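Local coordinates for dTDP-4-dehydrorhamnose 3,5-epimerase (Elizabethkingia anophelis NUHP1, PDB 6C46), which probably catalyses the epimerisation of dTDP-4-dehydro-6-deoxy-glucose at sugar carbons 3 and 5 to give dTDP-4-dehydro-rhamnose, a step of dTDP-L-rhamnose biosynthesis, at residues E86-D91 and V130-T135; I58-Y63 and T135-Y140; A77-V82 and V121-A126. One frame throughout, in Å; residues are numbered along the deposited sequence.

Contact 1 (E86-D91 and V130-T135)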
ATOM      1  N   GLU A  86       3.466   4.227 -10.178  1.00 18.05           N
ATOM      2  CA  GLU A  86       4.085   5.201 -11.074  0.61 21.82           C
ATOM      3  C   GLU A  86       4.181   4.550 -12.449  1.00 23.09           C
ATOM      4  O   GLU A  86       4.550   3.379 -12.535  1.00 20.95           O
ATOM      5  CB  GLU A  86       5.480   5.626 -10.574  0.61 23.88           C
ATOM      6  CG  GLU A  86       6.156   6.715 -11.417  0.61 22.12           C
ATOM      7  CD  GLU A  86       7.627   6.953 -11.057  0.61 35.85           C
ATOM      8  OE1 GLU A  86       8.148   6.303 -10.116  0.61 33.86           O
ATOM      9  OE2 GLU A  86       8.268   7.793 -11.730  0.61 39.39           O
ATOM     10  N   GLY A  87       3.846   5.285 -13.498  1.00 22.90           N
ATOM     11  CA  GLY A  87       3.939   4.727 -14.838  1.00 24.42           C
ATOM     12  C   GLY A  87       2.717   3.900 -15.210  1.00 25.30           C
ATOM     13  O   GLY A  87       1.601   4.127 -14.731  1.00 17.50           O
ATOM     14  N   ARG A  88       2.938   2.924 -16.088  1.00 23.99           N
ATOM     15  CA  ARG A  88       1.861   2.106 -16.630  1.00 19.50           C
ATOM     16  C   ARG A  88       2.362   0.684 -16.815  1.00 20.55           C
ATOM     17  O   ARG A  88       3.467   0.479 -17.334  1.00 17.92           O
ATOM     18  CB  ARG A  88       1.381   2.634 -18.004  1.00 22.08           C
ATOM     19  CG  ARG A  88       0.913   4.078 -18.066  1.00 25.59           C
ATOM     20  CD  ARG A  88       0.905   4.564 -19.553  1.00 30.38           C
ATOM     21  NE  ARG A  88       0.101   3.676 -20.396  1.00 27.72           N
ATOM     22  CZ  ARG A  88       0.429   3.255 -21.614  1.00 33.00           C
ATOM     23  NH1 ARG A  88       1.575   3.626 -22.189  1.00 32.06           N
ATOM     24  NH2 ARG A  88      -0.414   2.462 -22.266  1.00 29.15           N
ATOM     25  N   VAL A  89       1.540  -0.299 -16.438  1.00 19.25           N
ATOM     26  CA  VAL A  89       1.842  -1.702 -16.722  1.00 18.09           C
ATOM     27  C   VAL A  89       0.615  -2.378 -17.324  1.00 21.96           C
ATOM     28  O   VAL A  89      -0.522  -1.920 -17.171  1.00 20.38           O
ATOM     29  CB  VAL A  89       2.294  -2.499 -15.484  1.00 15.15           C
ATOM     30  CG1 VAL A  89       3.526  -1.850 -14.812  1.00 17.69           C
ATOM     31  CG2 VAL A  89       1.110  -2.675 -14.492  1.00 17.68           C
ATOM     32  N   TRP A  90       0.872  -3.471 -18.037  1.00 18.10           N
ATOM     33  CA  TRP A  90      -0.173  -4.385 -18.490  1.00 23.05           C
ATOM     34  C   TRP A  90      -0.053  -5.638 -17.640  1.00 18.66           C
ATOM     35  O   TRP A  90       0.998  -6.284 -17.625  1.00 19.94           O
ATOM     36  CB  TRP A  90      -0.035  -4.712 -19.979  1.00 21.68           C
ATOM     37  CG  TRP A  90      -1.173  -5.552 -20.517  1.00 21.60           C
ATOM     38  CD1 TRP A  90      -1.183  -6.905 -20.717  1.00 24.88           C
ATOM     39  CD2 TRP A  90      -2.459  -5.074 -20.919  1.00 22.48           C
ATOM     40  NE1 TRP A  90      -2.405  -7.297 -21.217  1.00 26.28           N
ATOM     41  CE2 TRP A  90      -3.206  -6.192 -21.352  1.00 27.08           C
ATOM     42  CE3 TRP A  90      -3.053  -3.807 -20.952  1.00 22.78           C
ATOM     43  CZ2 TRP A  90      -4.518  -6.083 -21.820  1.00 24.99           C
ATOM     44  CZ3 TRP A  90      -4.360  -3.698 -21.423  1.00 28.60           C
ATOM     45  CH2 TRP A  90      -5.074  -4.835 -21.849  1.00 28.24           C
ATOM     46  N   ASP A  91      -1.113  -5.967 -16.923  1.00 13.81           N
ATOM     47  CA  ASP A  91      -1.104  -7.005 -15.908  1.00 12.22           C
ATOM     48  C   ASP A  91      -2.023  -8.135 -16.354  1.00 21.49           C
ATOM     49  O   ASP A  91      -3.132  -7.867 -16.814  1.00 17.74           O
ATOM     50  CB  ASP A  91      -1.598  -6.445 -14.588  1.00 15.52           C
ATOM     51  CG  ASP A  91      -1.336  -7.381 -13.445  1.00 22.68           C
ATOM     52  OD1 ASP A  91      -0.303  -7.213 -12.751  1.00 23.57           O
ATOM     53  OD2 ASP A  91      -2.151  -8.307 -13.272  1.00 25.67           O
ATOM     54  N   VAL A 130       3.837  -6.664 -17.613  1.00 15.25           N
ATOM     55  CA  VAL A 130       4.879  -6.079 -18.456  1.00 17.56           C
ATOM     56  C   VAL A 130       4.844  -4.567 -18.290  1.00 21.28           C
ATOM     57  O   VAL A 130       3.772  -3.978 -18.114  1.00 19.00           O
ATOM     58  CB  VAL A 130       4.693  -6.458 -19.941  1.00 19.14           C
ATOM     59  CG1 VAL A 130       3.352  -5.940 -20.432  1.00 17.18           C
ATOM     60  CG2 VAL A 130       5.839  -5.896 -20.800  1.00 22.57           C
ATOM     61  N   VAL A 131       6.018  -3.939 -18.294  1.00 18.35           N
ATOM     62  CA  VAL A 131       6.096  -2.494 -18.098  1.00 20.08           C
ATOM     63  C   VAL A 131       5.851  -1.821 -19.437  1.00 25.15           C
ATOM     64  O   VAL A 131       6.558  -2.090 -20.411  1.00 23.68           O
ATOM     65  CB  VAL A 131       7.455  -2.083 -17.512  1.00 23.59           C
ATOM     66  CG1 VAL A 131       7.563  -0.575 -17.482  1.00 19.92           C
ATOM     67  CG2 VAL A 131       7.631  -2.685 -16.088  1.00 19.93           C
ATOM     68  N   LEU A 132       4.860  -0.938 -19.488  1.00 22.23           N
ATOM     69  CA  LEU A 132       4.533  -0.231 -20.725  1.00 19.41           C
ATOM     70  C   LEU A 132       5.207   1.123 -20.840  1.00 21.11           C
ATOM     71  O   LEU A 132       5.405   1.618 -21.960  1.00 21.97           O
ATOM     72  CB  LEU A 132       3.022  -0.022 -20.813  1.00 28.33           C
ATOM     73  CG  LEU A 132       2.187  -1.286 -20.703  1.00 26.06           C
ATOM     74  CD1 LEU A 132       0.719  -0.896 -20.653  1.00 25.41           C
ATOM     75  CD2 LEU A 132       2.481  -2.187 -21.902  1.00 21.62           C
ATOM     76  N   SER A 133       5.503   1.767 -19.710  1.00 21.59           N
ATOM     77  CA  SER A 133       6.095   3.099 -19.705  1.00 22.12           C
ATOM     78  C   SER A 133       7.619   3.030 -19.599  1.00 22.58           C
ATOM     79  O   SER A 133       8.211   1.956 -19.507  1.00 21.47           O
ATOM     80  CB  SER A 133       5.490   3.912 -18.573  1.00 24.97           C
ATOM     81  OG  SER A 133       5.450   3.107 -17.408  1.00 23.84           O
ATOM     82  N   GLU A 134       8.272   4.196 -19.597  1.00 22.90           N
ATOM     83  CA  GLU A 134       9.731   4.208 -19.522  1.00 31.26           C
ATOM     84  C   GLU A 134      10.219   3.438 -18.295  1.00 31.11           C
ATOM     85  O   GLU A 134      11.138   2.618 -18.385  1.00 22.93           O
ATOM     86  CB  GLU A 134      10.238   5.654 -19.509  1.00 34.08           C
ATOM     87  CG  GLU A 134      11.728   5.803 -19.723  1.00 53.08           C
ATOM     88  CD  GLU A 134      12.163   7.270 -19.901  1.00 65.56           C
ATOM     89  OE1 GLU A 134      11.282   8.158 -19.973  1.00 64.87           O
ATOM     90  OE2 GLU A 134      13.390   7.525 -19.973  1.00 67.31           O
ATOM     91  N   THR A 135       9.595   3.675 -17.144  1.00 24.78           N
ATOM     92  CA  THR A 135       9.765   2.864 -15.943  1.00 20.46           C
ATOM     93  C   THR A 135       8.421   2.819 -15.234  1.00 20.73           C
ATOM     94  O   THR A 135       7.543   3.646 -15.490  1.00 25.01           O
ATOM     95  CB  THR A 135      10.814   3.423 -14.959  1.00 28.28           C
ATOM     96  OG1 THR A 135      10.333   4.657 -14.411  1.00 32.59           O
ATOM     97  CG2 THR A 135      12.147   3.684 -15.636  1.00 31.31           C
TER
HETATM   98  O   HOH W   1       7.025   6.544 -14.713  1.00 56.04           O
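In the cupin fold of this epimerase, strands 88-95 and 125-131 are antiparallel neighbours in the five-stranded sheet, and here their pairing runs out. W90 and V130 form the hydrogen-bonded pair: W90 N meets V130 O at 2.9 Å, nearly along the C=O axis, while V130 N returns to W90 O in the carbonyl plane. V89 and V131 follow as the non-hydrogen-bonded pair. Beyond them the register slips by one residue. R88 O takes L132 N at 2.9 Å, the donor standing above the carbonyl plane, and a weak second bond from S133 N. S133 OG, held between its backbone N and carbonyl carbon (chi1 45°), accepts R88 N at 2.8 Å and donates to T135 O at 2.9 Å. G87 CA slips in close beside that hydroxyl, 3.4 Å from S133 OG. L132 lays CD1 against the peptide after V89, 3.6 Å from V89 C, and crosses the R88 side chain at about a right angle. Its CB and CD1 lie on one face of the R88 guanidinium, CB offset toward the rim; NH2 of that group is salt-bridged to E110. The S133 hydroxyl, acceptor and donor at once, carries the hydrogen bonding on past V89 and V131, the last regular pair.

Contact 2 (I58-Y63 and T135-Y140); sequences ISKSSY and TAVFSY
I58 overlaps V137 obliquely, its CG2 resting 3.7 Å from V137 CG1, and the tip of the same side chain, CD1, settles at a like distance on S139 CB. Next to it on this face, K60 runs out fully extended from a CG anti to the backbone N (chi1 173°). Its methylenes cross V137 CG2 obliquely, with CB 3.9 Å from that methyl, and CE comes to 3.9 Å from T135 OG1. Underneath, the backbones make a regular antiparallel pair. F138 N to S59 O is the shortest bond, 2.7 Å and nearly straight at 172°, and S59 N goes back to F138 O in the carbonyl plane. S61 and A136 repeat the exchange, A136 N reaching S61 O at 2.9 Å. These are strands 55-62 and 135-142 of the six-stranded sheet of the cupin fold. Strand 55-62 is outermost within the chain, yet I58, S59 and K60 pair with a strand of the second subunit, so the sheet continues across the dimer, where Y33 of that subunit packs on K60 and V137. On the other face, S59 OG and S61 OG share water 2, which lies 2.7 Å from S61 OG and also gives a weak bond to A136 O. F138 turns its ring inward from that face to stack with F129, and two residues on comes Y140, the predicted proton donor of the active site.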
ATOM      1  N   ILE A  58       7.097  -4.131  -3.383  1.00 16.96           N
ATOM      2  CA  ILE A  58       7.255  -3.052  -4.351  1.00 18.26           C
ATOM      3  C   ILE A  58       8.357  -3.428  -5.327  1.00 17.59           C
ATOM      4  O   ILE A  58       9.427  -3.895  -4.919  1.00 18.05           O
ATOM      5  CB  ILE A  58       7.604  -1.716  -3.658  1.00 19.10           C
ATOM      6  CG1 ILE A  58       6.489  -1.291  -2.690  1.00 19.68           C
ATOM      7  CG2 ILE A  58       7.843  -0.622  -4.694  1.00 22.47           C
ATOM      8  CD1 ILE A  58       5.198  -0.839  -3.415  1.00 22.51           C
ATOM      9  N   SER A  59       8.131  -3.163  -6.614  1.00 15.32           N
ATOM     10  CA  SER A  59       9.234  -3.250  -7.560  1.00 21.48           C
ATOM     11  C   SER A  59       9.165  -2.086  -8.535  1.00 20.16           C
ATOM     12  O   SER A  59       8.087  -1.563  -8.822  1.00 20.70           O
ATOM     13  CB  SER A  59       9.219  -4.589  -8.310  1.00 23.90           C
ATOM     14  OG  SER A  59       8.081  -4.669  -9.120  1.00 23.40           O
ATOM     15  N   LYS A  60      10.333  -1.671  -9.011  1.00 17.88           N
ATOM     16  CA  LYS A  60      10.473  -0.679 -10.067  1.00 20.79           C
ATOM     17  C   LYS A  60      11.270  -1.330 -11.180  1.00 26.10           C
ATOM     18  O   LYS A  60      12.316  -1.932 -10.910  1.00 24.01           O
ATOM     19  CB  LYS A  60      11.193   0.570  -9.571  1.00 18.95           C
ATOM     20  CG  LYS A  60      11.522   1.592 -10.687  1.00 27.88           C
ATOM     21  CD  LYS A  60      11.864   2.969 -10.114  1.00 30.59           C
ATOM     22  CE  LYS A  60      12.360   3.914 -11.193  1.00 35.83           C
ATOM     23  NZ  LYS A  60      12.719   5.249 -10.635  1.00 44.78           N
ATOM     24  N   SER A  61      10.776  -1.222 -12.419  1.00 21.65           N
ATOM     25  CA  SER A  61      11.399  -1.880 -13.568  1.00 25.97           C
ATOM     26  C   SER A  61      11.264  -0.974 -14.777  1.00 24.68           C
ATOM     27  O   SER A  61      10.422  -0.069 -14.805  1.00 23.17           O
ATOM     28  CB  SER A  61      10.759  -3.251 -13.866  1.00 23.52           C
ATOM     29  OG  SER A  61      10.458  -3.953 -12.671  1.00 36.35           O
ATOM     30  N   SER A  62      12.090  -1.224 -15.787  1.00 21.92           N
ATOM     31  CA  SER A  62      12.124  -0.378 -16.969  0.51 23.77           C
ATOM     32  C   SER A  62      11.242  -0.950 -18.075  1.00 23.81           C
ATOM     33  O   SER A  62      10.809  -2.103 -18.019  1.00 21.29           O
ATOM     34  CB  SER A  62      13.561  -0.216 -17.459  0.51 26.96           C
ATOM     35  OG  SER A  62      14.372   0.260 -16.408  0.51 29.56           O
ATOM     36  N   TYR A  63      10.994  -0.113 -19.096  1.00 26.69           N
ATOM     37  CA  TYR A  63      10.147  -0.467 -20.234  1.00 28.60           C
ATOM     38  C   TYR A  63      10.463  -1.861 -20.771  1.00 26.25           C
ATOM     39  O   TYR A  63      11.617  -2.190 -21.051  1.00 23.09           O
ATOM     40  CB  TYR A  63      10.319   0.562 -21.373  1.00 23.65           C
ATOM     41  CG  TYR A  63       9.665   0.064 -22.636  1.00 24.10           C
ATOM     42  CD1 TYR A  63      10.424  -0.345 -23.740  1.00 30.98           C
ATOM     43  CD2 TYR A  63       8.285  -0.067 -22.699  1.00 23.59           C
ATOM     44  CE1 TYR A  63       9.802  -0.847 -24.886  1.00 33.81           C
ATOM     45  CE2 TYR A  63       7.657  -0.566 -23.825  1.00 26.30           C
ATOM     46  CZ  TYR A  63       8.412  -0.956 -24.915  1.00 29.17           C
ATOM     47  OH  TYR A  63       7.744  -1.440 -26.027  1.00 28.87           O
ATOM     48  N   THR A 135       9.595   3.675 -17.144  1.00 24.78           N
ATOM     49  CA  THR A 135       9.765   2.864 -15.943  1.00 20.46           C
ATOM     50  C   THR A 135       8.421   2.819 -15.234  1.00 20.73           C
ATOM     51  O   THR A 135       7.543   3.646 -15.490  1.00 25.01           O
ATOM     52  CB  THR A 135      10.814   3.423 -14.959  1.00 28.28           C
ATOM     53  OG1 THR A 135      10.333   4.657 -14.411  1.00 32.59           O
ATOM     54  CG2 THR A 135      12.147   3.684 -15.636  1.00 31.31           C
ATOM     55  N   ALA A 136       8.262   1.848 -14.336  1.00 18.04           N
ATOM     56  CA  ALA A 136       7.025   1.753 -13.577  1.00 17.02           C
ATOM     57  C   ALA A 136       7.314   1.201 -12.192  1.00 18.94           C
ATOM     58  O   ALA A 136       8.191   0.349 -12.022  1.00 19.52           O
ATOM     59  CB  ALA A 136       5.989   0.860 -14.260  1.00 16.26           C
ATOM     60  N   VAL A 137       6.559   1.682 -11.205  1.00 16.55           N
ATOM     61  CA  VAL A 137       6.601   1.134  -9.854  1.00 14.89           C
ATOM     62  C   VAL A 137       5.331   0.314  -9.660  1.00 21.14           C
ATOM     63  O   VAL A 137       4.212   0.794  -9.909  1.00 18.33           O
ATOM     64  CB  VAL A 137       6.768   2.229  -8.781  1.00 17.02           C
ATOM     65  CG1 VAL A 137       6.701   1.631  -7.376  1.00 19.13           C
ATOM     66  CG2 VAL A 137       8.141   2.884  -8.932  1.00 20.04           C
ATOM     67  N   PHE A 138       5.516  -0.950  -9.295  1.00 17.63           N
ATOM     68  CA  PHE A 138       4.451  -1.941  -9.219  1.00 15.70           C
ATOM     69  C   PHE A 138       4.284  -2.334  -7.761  1.00 20.01           C
ATOM     70  O   PHE A 138       5.274  -2.599  -7.080  1.00 24.21           O
ATOM     71  CB  PHE A 138       4.812  -3.174 -10.066  1.00 12.79           C
ATOM     72  CG  PHE A 138       3.720  -4.230 -10.137  1.00 22.46           C
ATOM     73  CD1 PHE A 138       2.605  -4.043 -10.959  1.00 19.36           C
ATOM     74  CD2 PHE A 138       3.855  -5.444  -9.456  1.00 23.60           C
ATOM     75  CE1 PHE A 138       1.620  -5.036 -11.067  1.00 19.99           C
ATOM     76  CE2 PHE A 138       2.856  -6.449  -9.564  1.00 21.64           C
ATOM     77  CZ  PHE A 138       1.736  -6.219 -10.375  1.00 20.15           C
ATOM     78  N   SER A 139       3.050  -2.375  -7.285  1.00 19.20           N
ATOM     79  CA  SER A 139       2.761  -2.719  -5.895  1.00 17.57           C
ATOM     80  C   SER A 139       1.931  -3.992  -5.870  1.00 16.19           C
ATOM     81  O   SER A 139       0.933  -4.101  -6.593  1.00 16.83           O
ATOM     82  CB  SER A 139       2.010  -1.574  -5.207  1.00 20.98           C
ATOM     83  OG  SER A 139       1.234  -2.041  -4.118  1.00 25.11           O
ATOM     84  N   TYR A 140       2.334  -4.968  -5.063  1.00 18.68           N
ATOM     85  CA  TYR A 140       1.459  -6.122  -4.898  1.00 20.30           C
ATOM     86  C   TYR A 140       1.402  -6.527  -3.436  1.00 22.44           C
ATOM     87  O   TYR A 140       2.437  -6.674  -2.781  1.00 25.93           O
ATOM     88  CB  TYR A 140       1.858  -7.301  -5.797  1.00 23.23           C
ATOM     89  CG  TYR A 140       3.252  -7.865  -5.729  1.00 26.26           C
ATOM     90  CD1 TYR A 140       3.471  -9.133  -5.185  1.00 32.00           C
ATOM     91  CD2 TYR A 140       4.341  -7.185  -6.268  1.00 24.76           C
ATOM     92  CE1 TYR A 140       4.727  -9.688  -5.139  1.00 34.25           C
ATOM     93  CE2 TYR A 140       5.602  -7.729  -6.228  1.00 40.58           C
ATOM     94  CZ  TYR A 140       5.792  -8.984  -5.661  1.00 46.07           C
ATOM     95  OH  TYR A 140       7.047  -9.537  -5.616  1.00 49.56           O
TER
HETATM   96  O   HOH W   2       8.186  -2.979 -11.527  1.00 21.59           O

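Contact 3 (A77-V82 and V121-A126)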
ATOM      1  N   ALA A  77      -0.361 -20.808  -1.583  1.00 14.13           N
ATOM      2  CA  ALA A  77      -0.888 -19.951  -2.643  1.00 18.97           C
ATOM      3  C   ALA A  77      -1.203 -18.555  -2.108  1.00 18.30           C
ATOM      4  O   ALA A  77      -1.656 -18.391  -0.976  1.00 15.95           O
ATOM      5  CB  ALA A  77      -2.151 -20.568  -3.272  1.00 20.10           C
ATOM      6  N   GLN A  78      -0.931 -17.544  -2.928  1.00 12.35           N
ATOM      7  CA  GLN A  78      -1.075 -16.146  -2.543  1.00 13.41           C
ATOM      8  C   GLN A  78      -2.119 -15.485  -3.418  1.00 16.85           C
ATOM      9  O   GLN A  78      -1.928 -15.416  -4.634  1.00 17.32           O
ATOM     10  CB  GLN A  78       0.233 -15.391  -2.715  1.00 13.53           C
ATOM     11  CG  GLN A  78       1.373 -15.865  -1.824  1.00 15.27           C
ATOM     12  CD  GLN A  78       2.692 -15.231  -2.199  1.00 19.05           C
ATOM     13  OE1 GLN A  78       3.107 -15.283  -3.357  1.00 16.94           O
ATOM     14  NE2 GLN A  78       3.390 -14.666  -1.208  1.00 16.16           N
ATOM     15  N   ALA A  79      -3.201 -14.983  -2.807  1.00 11.31           N
ATOM     16  CA  ALA A  79      -4.013 -13.990  -3.495  1.00 10.63           C
ATOM     17  C   ALA A  79      -3.234 -12.685  -3.547  1.00 17.67           C
ATOM     18  O   ALA A  79      -2.494 -12.365  -2.611  1.00 16.54           O
ATOM     19  CB  ALA A  79      -5.359 -13.782  -2.780  1.00 15.33           C
ATOM     20  N   LYS A  80      -3.386 -11.936  -4.652  1.00 13.36           N
ATOM     21  CA  LYS A  80      -2.610 -10.728  -4.901  1.00 16.28           C
ATOM     22  C   LYS A  80      -3.542  -9.572  -5.230  1.00 19.15           C
ATOM     23  O   LYS A  80      -4.456  -9.726  -6.042  1.00 19.51           O
ATOM     24  CB  LYS A  80      -1.607 -10.940  -6.041  1.00 12.97           C
ATOM     25  CG  LYS A  80      -0.548 -12.007  -5.698  1.00 17.52           C
ATOM     26  CD  LYS A  80       0.194 -12.536  -6.933  1.00 19.52           C
ATOM     27  CE  LYS A  80       1.152 -13.684  -6.560  1.00 26.21           C
ATOM     28  NZ  LYS A  80       1.659 -14.446  -7.786  1.00 22.41           N
ATOM     29  N   LEU A  81      -3.315  -8.422  -4.594  1.00 14.51           N
ATOM     30  CA  LEU A  81      -4.016  -7.180  -4.912  1.00 13.36           C
ATOM     31  C   LEU A  81      -2.965  -6.242  -5.468  1.00 18.52           C
ATOM     32  O   LEU A  81      -2.075  -5.804  -4.733  1.00 16.34           O
ATOM     33  CB  LEU A  81      -4.678  -6.583  -3.674  1.00 13.21           C
ATOM     34  CG  LEU A  81      -5.523  -5.336  -3.914  1.00 15.70           C
ATOM     35  CD1 LEU A  81      -6.697  -5.622  -4.846  1.00 12.97           C
ATOM     36  CD2 LEU A  81      -6.004  -4.845  -2.549  1.00 25.24           C
ATOM     37  N   VAL A  82      -3.039  -5.957  -6.761  1.00 12.37           N
ATOM     38  CA  VAL A  82      -1.918  -5.320  -7.427  1.00 12.31           C
ATOM     39  C   VAL A  82      -2.343  -3.979  -8.000  1.00 17.46           C
ATOM     40  O   VAL A  82      -3.507  -3.764  -8.359  1.00 17.74           O
ATOM     41  CB  VAL A  82      -1.329  -6.246  -8.523  1.00 18.77           C
ATOM     42  CG1 VAL A  82      -0.945  -7.595  -7.937  1.00 16.27           C
ATOM     43  CG2 VAL A  82      -2.335  -6.497  -9.615  1.00 17.12           C
ATOM     44  N   VAL A 121      -6.351 -10.785  -7.756  1.00 14.96           N
ATOM     45  CA  VAL A 121      -6.015 -12.065  -8.370  1.00 16.24           C
ATOM     46  C   VAL A 121      -6.137 -13.136  -7.283  1.00 15.06           C
ATOM     47  O   VAL A 121      -5.307 -13.169  -6.353  1.00 18.16           O
ATOM     48  CB  VAL A 121      -4.588 -12.048  -8.944  1.00 18.01           C
ATOM     49  CG1 VAL A 121      -4.299 -13.346  -9.650  1.00 17.74           C
ATOM     50  CG2 VAL A 121      -4.371 -10.854  -9.892  1.00 18.85           C
ATOM     51  N   PRO A 122      -7.125 -14.015  -7.345  1.00 17.52           N
ATOM     52  CA  PRO A 122      -7.330 -14.997  -6.261  1.00 16.26           C
ATOM     53  C   PRO A 122      -6.185 -15.998  -6.151  1.00 15.71           C
ATOM     54  O   PRO A 122      -5.395 -16.186  -7.073  1.00 14.44           O
ATOM     55  CB  PRO A 122      -8.621 -15.727  -6.677  1.00 15.83           C
ATOM     56  CG  PRO A 122      -9.290 -14.799  -7.713  1.00 16.56           C
ATOM     57  CD  PRO A 122      -8.166 -14.079  -8.395  1.00 13.53           C
ATOM     58  N   ARG A 123      -6.137 -16.691  -5.004  1.00 13.61           N
ATOM     59  CA  ARG A 123      -5.344 -17.903  -4.900  1.00 17.09           C
ATOM     60  C   ARG A 123      -5.761 -18.891  -5.985  1.00 17.78           C
ATOM     61  O   ARG A 123      -6.944 -18.998  -6.308  1.00 12.07           O
ATOM     62  CB  ARG A 123      -5.542 -18.564  -3.540  1.00 15.32           C
ATOM     63  CG  ARG A 123      -5.008 -17.724  -2.356  1.00 12.88           C
ATOM     64  CD  ARG A 123      -5.047 -18.518  -1.054  1.00 16.18           C
ATOM     65  NE  ARG A 123      -4.563 -17.689   0.058  1.00 15.53           N
ATOM     66  CZ  ARG A 123      -4.305 -18.167   1.266  1.00 23.11           C
ATOM     67  NH1 ARG A 123      -4.481 -19.470   1.503  1.00 18.36           N
ATOM     68  NH2 ARG A 123      -3.865 -17.349   2.233  1.00 16.10           N
ATOM     69  N   GLY A 124      -4.783 -19.643  -6.505  1.00 14.91           N
ATOM     70  CA  GLY A 124      -4.999 -20.604  -7.582  1.00 16.82           C
ATOM     71  C   GLY A 124      -4.840 -20.015  -8.972  1.00 14.22           C
ATOM     72  O   GLY A 124      -5.094 -20.709  -9.968  1.00 19.61           O
ATOM     73  N   PHE A 125      -4.468 -18.751  -9.069  1.00 14.20           N
ATOM     74  CA  PHE A 125      -4.200 -18.084 -10.330  1.00 14.11           C
ATOM     75  C   PHE A 125      -2.702 -17.943 -10.501  1.00 20.65           C
ATOM     76  O   PHE A 125      -1.950 -17.959  -9.526  1.00 14.74           O
ATOM     77  CB  PHE A 125      -4.812 -16.671 -10.363  1.00 11.57           C
ATOM     78  CG  PHE A 125      -6.301 -16.641 -10.631  1.00 14.42           C
ATOM     79  CD1 PHE A 125      -7.194 -17.302  -9.794  1.00 14.21           C
ATOM     80  CD2 PHE A 125      -6.799 -15.934 -11.723  1.00 11.82           C
ATOM     81  CE1 PHE A 125      -8.588 -17.257 -10.042  1.00 14.71           C
ATOM     82  CE2 PHE A 125      -8.182 -15.877 -11.976  1.00 13.25           C
ATOM     83  CZ  PHE A 125      -9.072 -16.565 -11.140  1.00 11.55           C
ATOM     84  N   ALA A 126      -2.272 -17.789 -11.749  1.00 14.91           N
ATOM     85  CA  ALA A 126      -0.931 -17.298 -12.028  1.00 16.91           C
ATOM     86  C   ALA A 126      -1.024 -15.841 -12.434  1.00 17.73           C
ATOM     87  O   ALA A 126      -2.056 -15.385 -12.930  1.00 16.96           O
ATOM     88  CB  ALA A 126      -0.234 -18.105 -13.130  1.00 16.22           C
TER
HETATM   89  O   HOH W   3      -2.726 -14.803  -7.033  1.00 18.39           O
HETATM   90  O   HOH W   4      -0.532 -15.728  -8.347  1.00 25.43           O
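The tight, buried part of this contact is one antiparallel hydrogen-bonded pair, K80 with V121, and A79 just before it. K80 N reaches V121 O at 2.8 Å in the carbonyl plane, and V121 N answers to K80 O almost straight, at 174°. A79 CA closes to 3.2 Å of V121 O in a CA-H...O contact. Bound waters fill in where the backbones part: water 3 donates to Q78 O at 2.6 Å and to P122 O at 3.0 Å, while water 4 accepts from K80 NZ at 2.6 Å and donates to F125 O; around both, acceptors outnumber protons. P122 CD lies over the centre of the F125 ring, against one face. The solvent side is the exposed R123 side chain, with the partly exposed G124 beyond it. R123 CG presses to 3.3 Å from A79 N, and the chain, extended to NE, swings its flat end across A77. A77 O sits over one guanidinium face, toward its rim, 3.2 Å above the plane, while D143 meets the charge at NE; the same D143 oxygen accepts A79 N, so one carboxylate ties both segments. From P122 to F125 runs a type II turn. Through it the chain leaves strand 118-121 of one cupin sheet and enters strand 125-131 of the other, beside the probable active site: K80 lies about 5 Å, side chain to side chain, from H70, the predicted proton acceptor.

In the fold
From the N terminus the chain first lays down 58-63, which waits for 135-140; contact 2 therefore closes the longest loop, and both other contacts nest inside it. Next come 77-82 and 86-91, then their partners 121-126 and 130-135 in the same order, so contacts 3 and 1 cross. Contact 2 belongs to the six-stranded sheet and contact 1 to the five-stranded one, while contact 3 sits where the chain passes between them. Contacts 1 and 2 share T135, and a probable hydrogen bond joins E86 O to V137 N. V82 of contact 3 packs on F138 and Y140 within its own sheet and on D91 of contact 1 in the other, which ties the two sheets.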